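Local coordinates for protein serpin-12 (PDB 6CJ7) that controls the prophenoloxidase activation system of Manduca sexta larval hemolymph, probably by inhibiting serine proteases as a serpin, at residues A[92-100]-A[138-147]; A[230-241]-A[355-366]. All coordinates share one frame; numbering follows the deposited sequence.

Contact 1 (A[92-100]-A[138-147])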
loop_
_atom_site.group_PDB
_atom_site.type_symbol
_atom_site.label_atom_id
_atom_site.label_comp_id
_atom_site.label_asym_id
_atom_site.label_seq_id
_atom_site.Cartn_x
_atom_site.Cartn_y
_atom_site.Cartn_z
ATOM N N ILE A 92 -14.205 3.868 -2.309
ATOM C CA ILE A 92 -13.336 4.785 -3.036
ATOM C C ILE A 92 -11.907 4.260 -2.965
ATOM O O ILE A 92 -11.278 4.286 -1.904
ATOM C CB ILE A 92 -13.430 6.210 -2.480
ATOM C CG1 ILE A 92 -14.859 6.735 -2.614
ATOM C CG2 ILE A 92 -12.430 7.122 -3.204
ATOM C CD1 ILE A 92 -15.049 8.123 -2.066
ATOM N N LEU A 93 -11.382 3.790 -4.094
ATOM C CA LEU A 93 -9.971 3.447 -4.217
ATOM C C LEU A 93 -9.400 4.310 -5.329
ATOM O O LEU A 93 -9.844 4.208 -6.480
ATOM C CB LEU A 93 -9.771 1.957 -4.509
ATOM C CG LEU A 93 -8.337 1.476 -4.763
ATOM C CD1 LEU A 93 -7.507 1.570 -3.485
ATOM C CD2 LEU A 93 -8.339 0.043 -5.281
ATOM N N LYS A 94 -8.442 5.173 -4.982
ATOM C CA LYS A 94 -7.842 6.104 -5.928
ATOM C C LYS A 94 -6.353 5.822 -6.001
ATOM O O LYS A 94 -5.670 5.806 -4.973
ATOM C CB LYS A 94 -8.080 7.562 -5.524
ATOM C CG LYS A 94 -9.525 8.012 -5.538
ATOM C CD LYS A 94 -10.054 8.083 -6.955
ATOM C CE LYS A 94 -11.443 8.689 -7.001
ATOM N NZ LYS A 94 -11.910 8.848 -8.409
ATOM N N THR A 95 -5.851 5.584 -7.210
ATOM C CA THR A 95 -4.432 5.332 -7.393
ATOM C C THR A 95 -3.846 6.412 -8.288
ATOM O O THR A 95 -4.522 6.946 -9.174
ATOM C CB THR A 95 -4.160 3.952 -7.995
ATOM O OG1 THR A 95 -4.850 3.831 -9.244
ATOM C CG2 THR A 95 -4.623 2.853 -7.049
ATOM N N ALA A 96 -2.590 6.755 -8.025
ATOM C CA ALA A 96 -1.848 7.675 -8.882
ATOM C C ALA A 96 -0.466 7.085 -9.123
ATOM O O ALA A 96 0.379 7.078 -8.221
ATOM C CB ALA A 96 -1.747 9.067 -8.260
ATOM N N ASN A 97 -0.242 6.588 -10.340
ATOM C CA ASN A 97 1.031 5.998 -10.739
ATOM C C ASN A 97 1.593 6.802 -11.902
ATOM O O ASN A 97 0.872 7.092 -12.858
ATOM C CB ASN A 97 0.856 4.524 -11.152
ATOM C CG ASN A 97 0.077 3.714 -10.122
ATOM O OD1 ASN A 97 0.519 3.567 -8.983
ATOM N ND2 ASN A 97 -1.075 3.172 -10.531
ATOM N N ASN A 98 2.871 7.177 -11.822
ATOM C CA ASN A 98 3.453 7.897 -12.954
ATOM C C ASN A 98 4.969 7.797 -12.902
ATOM O O ASN A 98 5.572 7.583 -11.847
ATOM C CB ASN A 98 3.023 9.376 -12.960
ATOM C CG ASN A 98 2.805 9.936 -14.364
ATOM O OD1 ASN A 98 3.536 9.620 -15.310
ATOM N ND2 ASN A 98 1.802 10.802 -14.502
ATOM N N VAL A 99 5.581 7.975 -14.067
ATOM C CA VAL A 99 7.033 8.069 -14.208
ATOM C C VAL A 99 7.310 9.421 -14.850
ATOM O O VAL A 99 6.942 9.649 -16.009
ATOM C CB VAL A 99 7.609 6.931 -15.063
ATOM C CG1 VAL A 99 9.140 7.032 -15.131
ATOM C CG2 VAL A 99 7.186 5.572 -14.541
ATOM N N PHE A 100 7.946 10.319 -14.105
ATOM C CA PHE A 100 8.250 11.656 -14.592
ATOM C C PHE A 100 9.690 11.654 -15.085
ATOM O O PHE A 100 10.628 11.608 -14.284
ATOM C CB PHE A 100 8.012 12.694 -13.499
ATOM C CG PHE A 100 6.563 12.810 -13.099
ATOM C CD1 PHE A 100 6.081 12.163 -11.967
ATOM C CD2 PHE A 100 5.680 13.555 -13.872
ATOM C CE1 PHE A 100 4.737 12.259 -11.601
ATOM C CE2 PHE A 100 4.335 13.654 -13.518
ATOM C CZ PHE A 100 3.867 13.005 -12.380
ATOM N N ILE A 138 3.851 18.116 -10.158
ATOM C CA ILE A 138 3.694 16.698 -9.842
ATOM C C ILE A 138 2.709 16.523 -8.692
ATOM O O ILE A 138 1.805 15.683 -8.754
ATOM C CB ILE A 138 5.056 16.062 -9.519
ATOM C CG1 ILE A 138 5.902 15.966 -10.803
ATOM C CG2 ILE A 138 4.857 14.683 -8.897
ATOM C CD1 ILE A 138 7.375 15.674 -10.539
ATOM N N ASN A 139 2.858 17.330 -7.639
ATOM C CA ASN A 139 1.963 17.212 -6.490
ATOM C C ASN A 139 0.525 17.531 -6.873
ATOM O O ASN A 139 -0.408 16.886 -6.383
ATOM C CB ASN A 139 2.423 18.128 -5.354
ATOM C CG ASN A 139 3.647 17.597 -4.624
ATOM O OD1 ASN A 139 3.865 16.392 -4.550
ATOM N ND2 ASN A 139 4.440 18.502 -4.066
ATOM N N SER A 140 0.320 18.543 -7.723
ATOM C CA SER A 140 -1.036 18.877 -8.153
ATOM C C SER A 140 -1.662 17.732 -8.939
ATOM O O SER A 140 -2.855 17.442 -8.781
ATOM C CB SER A 140 -1.031 20.155 -8.991
ATOM O OG SER A 140 -0.892 21.299 -8.173
ATOM N N TRP A 141 -0.875 17.072 -9.791
ATOM C CA TRP A 141 -1.392 15.918 -10.517
ATOM C C TRP A 141 -1.768 14.793 -9.559
ATOM O O TRP A 141 -2.841 14.190 -9.687
ATOM C CB TRP A 141 -0.377 15.427 -11.550
ATOM C CG TRP A 141 -0.863 14.204 -12.257
ATOM C CD1 TRP A 141 -1.718 14.157 -13.322
ATOM C CD2 TRP A 141 -0.563 12.846 -11.922
ATOM N NE1 TRP A 141 -1.957 12.852 -13.680
ATOM C CE2 TRP A 141 -1.262 12.027 -12.837
ATOM C CE3 TRP A 141 0.232 12.241 -10.943
ATOM C CZ2 TRP A 141 -1.199 10.637 -12.793
ATOM C CZ3 TRP A 141 0.301 10.855 -10.909
ATOM C CH2 TRP A 141 -0.413 10.071 -11.825
ATOM N N ILE A 142 -0.896 14.497 -8.588
ATOM C CA ILE A 142 -1.218 13.464 -7.600
ATOM C C ILE A 142 -2.496 13.824 -6.857
ATOM O O ILE A 142 -3.390 12.987 -6.688
ATOM C CB ILE A 142 -0.057 13.257 -6.611
ATOM C CG1 ILE A 142 1.193 12.740 -7.321
ATOM C CG2 ILE A 142 -0.477 12.300 -5.484
ATOM C CD1 ILE A 142 2.400 12.731 -6.419
ATOM N N ALA A 143 -2.597 15.075 -6.390
ATOM C CA ALA A 143 -3.797 15.490 -5.672
ATOM C C ALA A 143 -5.043 15.342 -6.538
ATOM O O ALA A 143 -6.107 14.945 -6.044
ATOM C CB ALA A 143 -3.642 16.930 -5.191
ATOM N N SER A 144 -4.928 15.641 -7.838
ATOM C CA SER A 144 -6.072 15.522 -8.737
ATOM C C SER A 144 -6.522 14.077 -8.919
ATOM O O SER A 144 -7.675 13.841 -9.292
ATOM C CB SER A 144 -5.742 16.137 -10.101
ATOM O OG SER A 144 -4.840 15.326 -10.832
ATOM N N LYS A 145 -5.644 13.113 -8.658
ATOM C CA LYS A 145 -5.944 11.701 -8.839
ATOM C C LYS A 145 -6.361 11.005 -7.553
ATOM O O LYS A 145 -6.731 9.829 -7.608
ATOM C CB LYS A 145 -4.722 10.968 -9.410
ATOM C CG LYS A 145 -4.342 11.361 -10.837
ATOM C CD LYS A 145 -5.123 10.548 -11.848
ATOM C CE LYS A 145 -4.731 9.083 -11.774
ATOM N NZ LYS A 145 -5.659 8.216 -12.545
ATOM N N THR A 146 -6.283 11.685 -6.404
ATOM C CA THR A 146 -6.477 11.058 -5.100
ATOM C C THR A 146 -7.496 11.814 -4.253
ATOM O O THR A 146 -7.406 11.817 -3.020
ATOM C CB THR A 146 -5.152 10.956 -4.341
ATOM O OG1 THR A 146 -4.606 12.274 -4.159
ATOM C CG2 THR A 146 -4.156 10.064 -5.089
ATOM N N ASN A 147 -8.466 12.469 -4.894
ATOM C CA ASN A 147 -9.491 13.238 -4.184
ATOM C C ASN A 147 -8.859 14.265 -3.241
ATOM O O ASN A 147 -9.352 14.523 -2.140
ATOM C CB ASN A 147 -10.445 12.309 -3.421
ATOM C CG ASN A 147 -11.456 11.618 -4.330
ATOM O OD1 ASN A 147 -12.386 10.954 -3.847
ATOM N ND2 ASN A 147 -11.288 11.770 -5.640
HETATM O O HOH W 1 -5.126 5.899 -11.735
#

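Contact 2 (A[230-241]-A[355-366])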
loop_
_atom_site.group_PDB
_atom_site.type_symbol
_atom_site.label_atom_id
_atom_site.label_comp_id
_atom_site.label_asym_id
_atom_site.label_seq_id
_atom_site.Cartn_x
_atom_site.Cartn_y
_atom_site.Cartn_z
ATOM N N ASN A 230 -18.810 -6.837 -1.166
ATOM C CA ASN A 230 -17.661 -7.682 -0.845
ATOM C C ASN A 230 -16.508 -7.474 -1.824
ATOM O O ASN A 230 -15.765 -8.404 -2.130
ATOM C CB ASN A 230 -18.049 -9.160 -0.780
ATOM C CG ASN A 230 -17.075 -9.971 0.065
ATOM O OD1 ASN A 230 -16.578 -9.490 1.085
ATOM N ND2 ASN A 230 -16.783 -11.191 -0.365
ATOM N N GLU A 231 -16.337 -6.239 -2.300
ATOM C CA GLU A 231 -15.233 -5.945 -3.213
ATOM C C GLU A 231 -13.903 -5.990 -2.487
ATOM O O GLU A 231 -12.892 -6.445 -3.041
ATOM C CB GLU A 231 -15.437 -4.570 -3.847
ATOM C CG GLU A 231 -16.601 -4.550 -4.818
ATOM C CD GLU A 231 -16.971 -3.159 -5.270
ATOM O OE1 GLU A 231 -16.448 -2.180 -4.669
ATOM O OE2 GLU A 231 -17.799 -3.057 -6.205
ATOM N N TYR A 232 -13.894 -5.518 -1.245
ATOM C CA TYR A 232 -12.707 -5.444 -0.411
ATOM C C TYR A 232 -13.057 -5.957 0.977
ATOM O O TYR A 232 -14.222 -5.972 1.377
ATOM C CB TYR A 232 -12.161 -4.003 -0.278
ATOM C CG TYR A 232 -11.973 -3.310 -1.608
ATOM C CD1 TYR A 232 -10.787 -3.446 -2.322
ATOM C CD2 TYR A 232 -12.980 -2.515 -2.142
ATOM C CE1 TYR A 232 -10.628 -2.821 -3.550
ATOM C CE2 TYR A 232 -12.835 -1.898 -3.365
ATOM C CZ TYR A 232 -11.647 -2.038 -4.057
ATOM O OH TYR A 232 -11.497 -1.411 -5.276
ATOM N N SER A 233 -12.023 -6.312 1.736
ATOM C CA SER A 233 -12.169 -6.629 3.151
ATOM C C SER A 233 -11.104 -5.890 3.934
ATOM O O SER A 233 -9.983 -5.721 3.460
ATOM C CB SER A 233 -11.989 -8.127 3.433
ATOM O OG SER A 233 -12.887 -8.916 2.673
ATOM N N LEU A 234 -11.450 -5.475 5.150
ATOM C CA LEU A 234 -10.445 -5.094 6.132
ATOM C C LEU A 234 -10.215 -6.304 7.027
ATOM O O LEU A 234 -11.135 -6.760 7.721
ATOM C CB LEU A 234 -10.844 -3.868 6.956
ATOM C CG LEU A 234 -9.650 -3.251 7.706
ATOM C CD1 LEU A 234 -8.717 -2.519 6.735
ATOM C CD2 LEU A 234 -10.154 -2.329 8.817
ATOM N N ILE A 235 -9.003 -6.844 6.974
ATOM C CA ILE A 235 -8.622 -7.989 7.781
ATOM C C ILE A 235 -7.839 -7.437 8.959
ATOM O O ILE A 235 -6.805 -6.784 8.779
ATOM C CB ILE A 235 -7.806 -8.998 6.961
ATOM C CG1 ILE A 235 -8.642 -9.475 5.768
ATOM C CG2 ILE A 235 -7.381 -10.184 7.838
ATOM C CD1 ILE A 235 -7.862 -10.293 4.756
ATOM N N VAL A 236 -8.362 -7.631 10.163
ATOM C CA VAL A 236 -7.772 -7.067 11.372
ATOM C C VAL A 236 -7.233 -8.213 12.207
ATOM O O VAL A 236 -7.943 -9.195 12.466
ATOM C CB VAL A 236 -8.792 -6.231 12.162
ATOM C CG1 VAL A 236 -8.126 -5.599 13.385
ATOM C CG2 VAL A 236 -9.416 -5.175 11.262
ATOM N N VAL A 237 -5.970 -8.098 12.614
ATOM C CA VAL A 237 -5.267 -9.182 13.280
ATOM C C VAL A 237 -4.717 -8.626 14.581
ATOM O O VAL A 237 -3.969 -7.638 14.575
ATOM C CB VAL A 237 -4.147 -9.757 12.394
ATOM C CG1 VAL A 237 -3.632 -11.048 12.984
ATOM C CG2 VAL A 237 -4.658 -9.990 10.971
ATOM N N LEU A 238 -5.097 -9.249 15.692
ATOM C CA LEU A 238 -4.855 -8.710 17.018
ATOM C C LEU A 238 -4.021 -9.707 17.817
ATOM O O LEU A 238 -4.481 -10.834 18.056
ATOM C CB LEU A 238 -6.186 -8.444 17.709
ATOM C CG LEU A 238 -6.233 -7.828 19.097
ATOM C CD1 LEU A 238 -5.675 -6.428 19.101
ATOM C CD2 LEU A 238 -7.678 -7.828 19.600
ATOM N N PRO A 239 -2.809 -9.356 18.258
ATOM C CA PRO A 239 -1.998 -10.307 19.016
ATOM C C PRO A 239 -2.674 -10.661 20.324
ATOM O O PRO A 239 -3.339 -9.841 20.956
ATOM C CB PRO A 239 -0.684 -9.549 19.256
ATOM C CG PRO A 239 -0.711 -8.388 18.366
ATOM C CD PRO A 239 -2.151 -8.044 18.096
ATOM N N LEU A 240 -2.510 -11.917 20.723
ATOM C CA LEU A 240 -2.940 -12.310 22.047
ATOM C C LEU A 240 -1.982 -11.741 23.094
ATOM O O LEU A 240 -0.892 -11.251 22.781
ATOM C CB LEU A 240 -3.023 -13.836 22.161
ATOM C CG LEU A 240 -3.837 -14.503 21.051
ATOM C CD1 LEU A 240 -3.731 -16.018 21.143
ATOM C CD2 LEU A 240 -5.288 -14.052 21.099
ATOM N N LYS A 241 -2.412 -11.809 24.363
ATOM C CA LYS A 241 -1.620 -11.264 25.464
ATOM C C LYS A 241 -0.192 -11.789 25.457
ATOM O O LYS A 241 0.739 -11.060 25.813
ATOM C CB LYS A 241 -2.299 -11.599 26.792
ATOM C CG LYS A 241 -2.808 -13.043 26.879
ATOM C CD LYS A 241 -3.069 -13.466 28.323
ATOM C CE LYS A 241 -3.834 -14.783 28.399
ATOM N NZ LYS A 241 -2.967 -15.988 28.366
ATOM N N ALA A 355 -9.948 -4.194 19.863
ATOM C CA ALA A 355 -8.652 -3.728 19.371
ATOM C C ALA A 355 -8.224 -2.457 20.104
ATOM O O ALA A 355 -8.110 -1.379 19.517
ATOM C CB ALA A 355 -8.717 -3.509 17.863
ATOM N N ASN A 356 -8.002 -2.605 21.413
ATOM C CA ASN A 356 -7.617 -1.510 22.299
ATOM C C ASN A 356 -6.130 -1.550 22.635
ATOM O O ASN A 356 -5.708 -1.057 23.691
ATOM C CB ASN A 356 -8.467 -1.523 23.570
ATOM C CG ASN A 356 -8.270 -2.781 24.405
ATOM O OD1 ASN A 356 -7.535 -3.693 24.029
ATOM N ND2 ASN A 356 -8.932 -2.827 25.553
ATOM N N LYS A 357 -5.358 -2.165 21.754
ATOM C CA LYS A 357 -3.914 -2.293 21.854
ATOM C C LYS A 357 -3.414 -2.434 20.429
ATOM O O LYS A 357 -4.216 -2.624 19.504
ATOM C CB LYS A 357 -3.518 -3.498 22.713
ATOM C CG LYS A 357 -3.958 -4.833 22.161
ATOM C CD LYS A 357 -3.547 -5.955 23.102
ATOM C CE LYS A 357 -4.058 -7.297 22.616
ATOM N NZ LYS A 357 -3.392 -8.427 23.324
ATOM N N PRO A 358 -2.103 -2.316 20.203
ATOM C CA PRO A 358 -1.599 -2.336 18.822
ATOM C C PRO A 358 -2.029 -3.569 18.023
ATOM O O PRO A 358 -2.076 -4.692 18.536
ATOM C CB PRO A 358 -0.075 -2.292 19.014
ATOM C CG PRO A 358 0.087 -1.499 20.216
ATOM C CD PRO A 358 -1.050 -1.907 21.154
ATOM N N PHE A 359 -2.328 -3.342 16.746
ATOM C CA PHE A 359 -2.894 -4.375 15.889
ATOM C C PHE A 359 -2.477 -4.127 14.451
ATOM O O PHE A 359 -1.942 -3.069 14.113
ATOM C CB PHE A 359 -4.431 -4.435 16.005
ATOM C CG PHE A 359 -5.128 -3.171 15.560
ATOM C CD1 PHE A 359 -5.382 -2.153 16.473
ATOM C CD2 PHE A 359 -5.578 -3.028 14.262
ATOM C CE1 PHE A 359 -6.039 -0.996 16.080
ATOM C CE2 PHE A 359 -6.226 -1.874 13.854
ATOM C CZ PHE A 359 -6.462 -0.857 14.763
ATOM N N LEU A 360 -2.718 -5.129 13.606
ATOM C CA LEU A 360 -2.433 -5.062 12.179
ATOM C C LEU A 360 -3.742 -4.961 11.413
ATOM O O LEU A 360 -4.709 -5.659 11.732
ATOM C CB LEU A 360 -1.705 -6.313 11.699
ATOM C CG LEU A 360 -0.321 -6.627 12.228
ATOM C CD1 LEU A 360 0.193 -7.833 11.450
ATOM C CD2 LEU A 360 0.606 -5.417 12.044
ATOM N N ALA A 361 -3.777 -4.107 10.397
ATOM C CA ALA A 361 -4.929 -4.034 9.510
ATOM C C ALA A 361 -4.455 -4.205 8.078
ATOM O O ALA A 361 -3.477 -3.584 7.663
ATOM C CB ALA A 361 -5.679 -2.706 9.674
ATOM N N ILE A 362 -5.163 -5.036 7.315
ATOM C CA ILE A 362 -4.799 -5.328 5.935
ATOM C C ILE A 362 -6.028 -5.073 5.087
ATOM O O ILE A 362 -7.095 -5.626 5.363
ATOM C CB ILE A 362 -4.312 -6.775 5.767
ATOM C CG1 ILE A 362 -3.044 -6.997 6.596
ATOM C CG2 ILE A 362 -4.039 -7.090 4.285
ATOM C CD1 ILE A 362 -2.543 -8.418 6.592
ATOM N N LEU A 363 -5.898 -4.203 4.091
ATOM C CA LEU A 363 -6.965 -4.011 3.120
ATOM C C LEU A 363 -6.759 -5.012 1.996
ATOM O O LEU A 363 -5.713 -5.004 1.336
ATOM C CB LEU A 363 -6.985 -2.579 2.591
ATOM C CG LEU A 363 -8.125 -2.364 1.584
ATOM C CD1 LEU A 363 -9.480 -2.323 2.309
ATOM C CD2 LEU A 363 -7.882 -1.098 0.758
ATOM N N TRP A 364 -7.746 -5.885 1.795
ATOM C CA TRP A 364 -7.626 -7.025 0.902
ATOM C C TRP A 364 -8.543 -6.820 -0.295
ATOM O O TRP A 364 -9.717 -6.463 -0.126
ATOM C CB TRP A 364 -7.994 -8.310 1.657
ATOM C CG TRP A 364 -7.658 -9.591 0.958
ATOM C CD1 TRP A 364 -8.515 -10.415 0.263
ATOM C CD2 TRP A 364 -6.380 -10.225 0.925
ATOM N NE1 TRP A 364 -7.833 -11.510 -0.211
ATOM C CE2 TRP A 364 -6.518 -11.416 0.181
ATOM C CE3 TRP A 364 -5.120 -9.893 1.446
ATOM C CZ2 TRP A 364 -5.443 -12.279 -0.051
ATOM C CZ3 TRP A 364 -4.059 -10.758 1.212
ATOM C CH2 TRP A 364 -4.225 -11.925 0.478
ATOM N N ASP A 365 -8.002 -7.022 -1.495
ATOM C CA ASP A 365 -8.808 -7.085 -2.713
ATOM C C ASP A 365 -9.357 -8.504 -2.833
ATOM O O ASP A 365 -8.596 -9.460 -3.022
ATOM C CB ASP A 365 -7.966 -6.673 -3.921
ATOM C CG ASP A 365 -8.798 -6.511 -5.191
ATOM O OD1 ASP A 365 -9.599 -7.425 -5.527
ATOM O OD2 ASP A 365 -8.670 -5.459 -5.858
ATOM N N ASN A 366 -10.677 -8.660 -2.639
ATOM C CA ASN A 366 -11.285 -9.985 -2.575
ATOM C C ASN A 366 -11.359 -10.676 -3.927
ATOM O O ASN A 366 -11.594 -11.893 -3.981
ATOM C CB ASN A 366 -12.696 -9.884 -2.003
ATOM C CG ASN A 366 -12.697 -9.496 -0.551
ATOM O OD1 ASN A 366 -11.729 -9.760 0.159
ATOM N ND2 ASN A 366 -13.776 -8.872 -0.095
#

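Contact 1 (A[92-100]-A[138-147])
F100 turns its edge to the face of W141 in an offset edge-to-face pair where helix 131-145, the serpin helix F, packs over the face of the large β-sheet A of the fold. Strand 92-102 lies beneath the helix, and the two short segments run nearly antiparallel, at 152°, with their axes 7.9 Å apart at closest approach. The planes of F100 and of the six-membered ring of W141 stand at 81°, their centroids 5.9 Å apart. From the helix side, I138 CG1 sits almost squarely above the centre of the F100 ring, 3.7 Å from the centroid, a close CH-π contact. I138 CG2 reaches F100 CE1 at 3.6 Å, and on the ring's opposite face lies the amide carbon of N98. Were F100 an alanine, I138 CG1 would probably be left over a gap and W141 without its edge partner.

W141 has its CG anti to the backbone N (chi1 177°), which sends the indole down from the helix onto the strand. There it is sandwiched: K145 CG lies over one face, while N98 ND2 stands 3.4 Å above the plane on the other, toward the rim, with the amide tilted steeply to the ring. N98 keeps its own polar tie through OD1, bonded to T124 OG1 on the neighbouring strand 123-126.

At A96 a bare methyl faces the helix. Its CB touches W141 CZ3 at 3.8 Å and K145 CB, with T146 CG2 and I142 CG2 a little farther off. Toward the start of the strand, K94 CB packs 3.4 Å from K145 O and the bent K94 chain brings CE up to N147 ND2.

Contact 2 (A[230-241]-A[355-366])
N366 and S233 close one end of this antiparallel pairing, strands 232-239 and 359-365 of serpin sheet B. The amide of N366 works both ways: OD1 accepts from S233 OG at 2.9 Å, in the amide's carbonyl plane, while ND2 gives a straight bond (169°) to N230 O, reaching that oxygen from above its carbonyl plane. Between the ends, three hydrogen-bonded pairs, S233-W364, I235-I362 and V237-L360, carry two backbone bonds each.

On the face holding those pairs, I235 CD1 lies slantwise against W364, 3.7 Å from its CB, while the indole itself leads away from strand 232-239. V236 and L363 point to the opposite face; there L363 CD1 packs on Y232 CB, and V236 CG1 meets F359 CD2 at 3.7 Å. At the far end the extended K357 chain crosses L238 at about a right angle and its NZ bonds P239 O at 2.8 Å.

W364, I235 and I362 face helix 254-260, sharing V257, and V237 and L360 pack on L248 of helix 245-251; strand 370-377 pairs with the other edge of 359-365, its side chains touching Y232, F359 and L363, while strand 220-226 pairs along the outer side of strand 232-239.

The two contacts lie on opposite sides of the chain's centre, their own centres 26 Å apart, and follow each other along the sequence: contact 1 is complete before contact 2 begins. Contact 1 joins a helix to sheet A, and contact 2 is strand pairing inside sheet B. They touch where L93 CD2 packs against Y232 OH at 3.5 Å. In sequence, the unmodelled residues 332-346, where a serpin carries its reactive-centre loop, fall between the two strands of contact 2. In inhibitory serpins the cleaved loop inserts into sheet A between strands equivalent to 165-174 and 317-326, the first of which pairs with strand 92-102, so contact 1 probably lies near the insertion site.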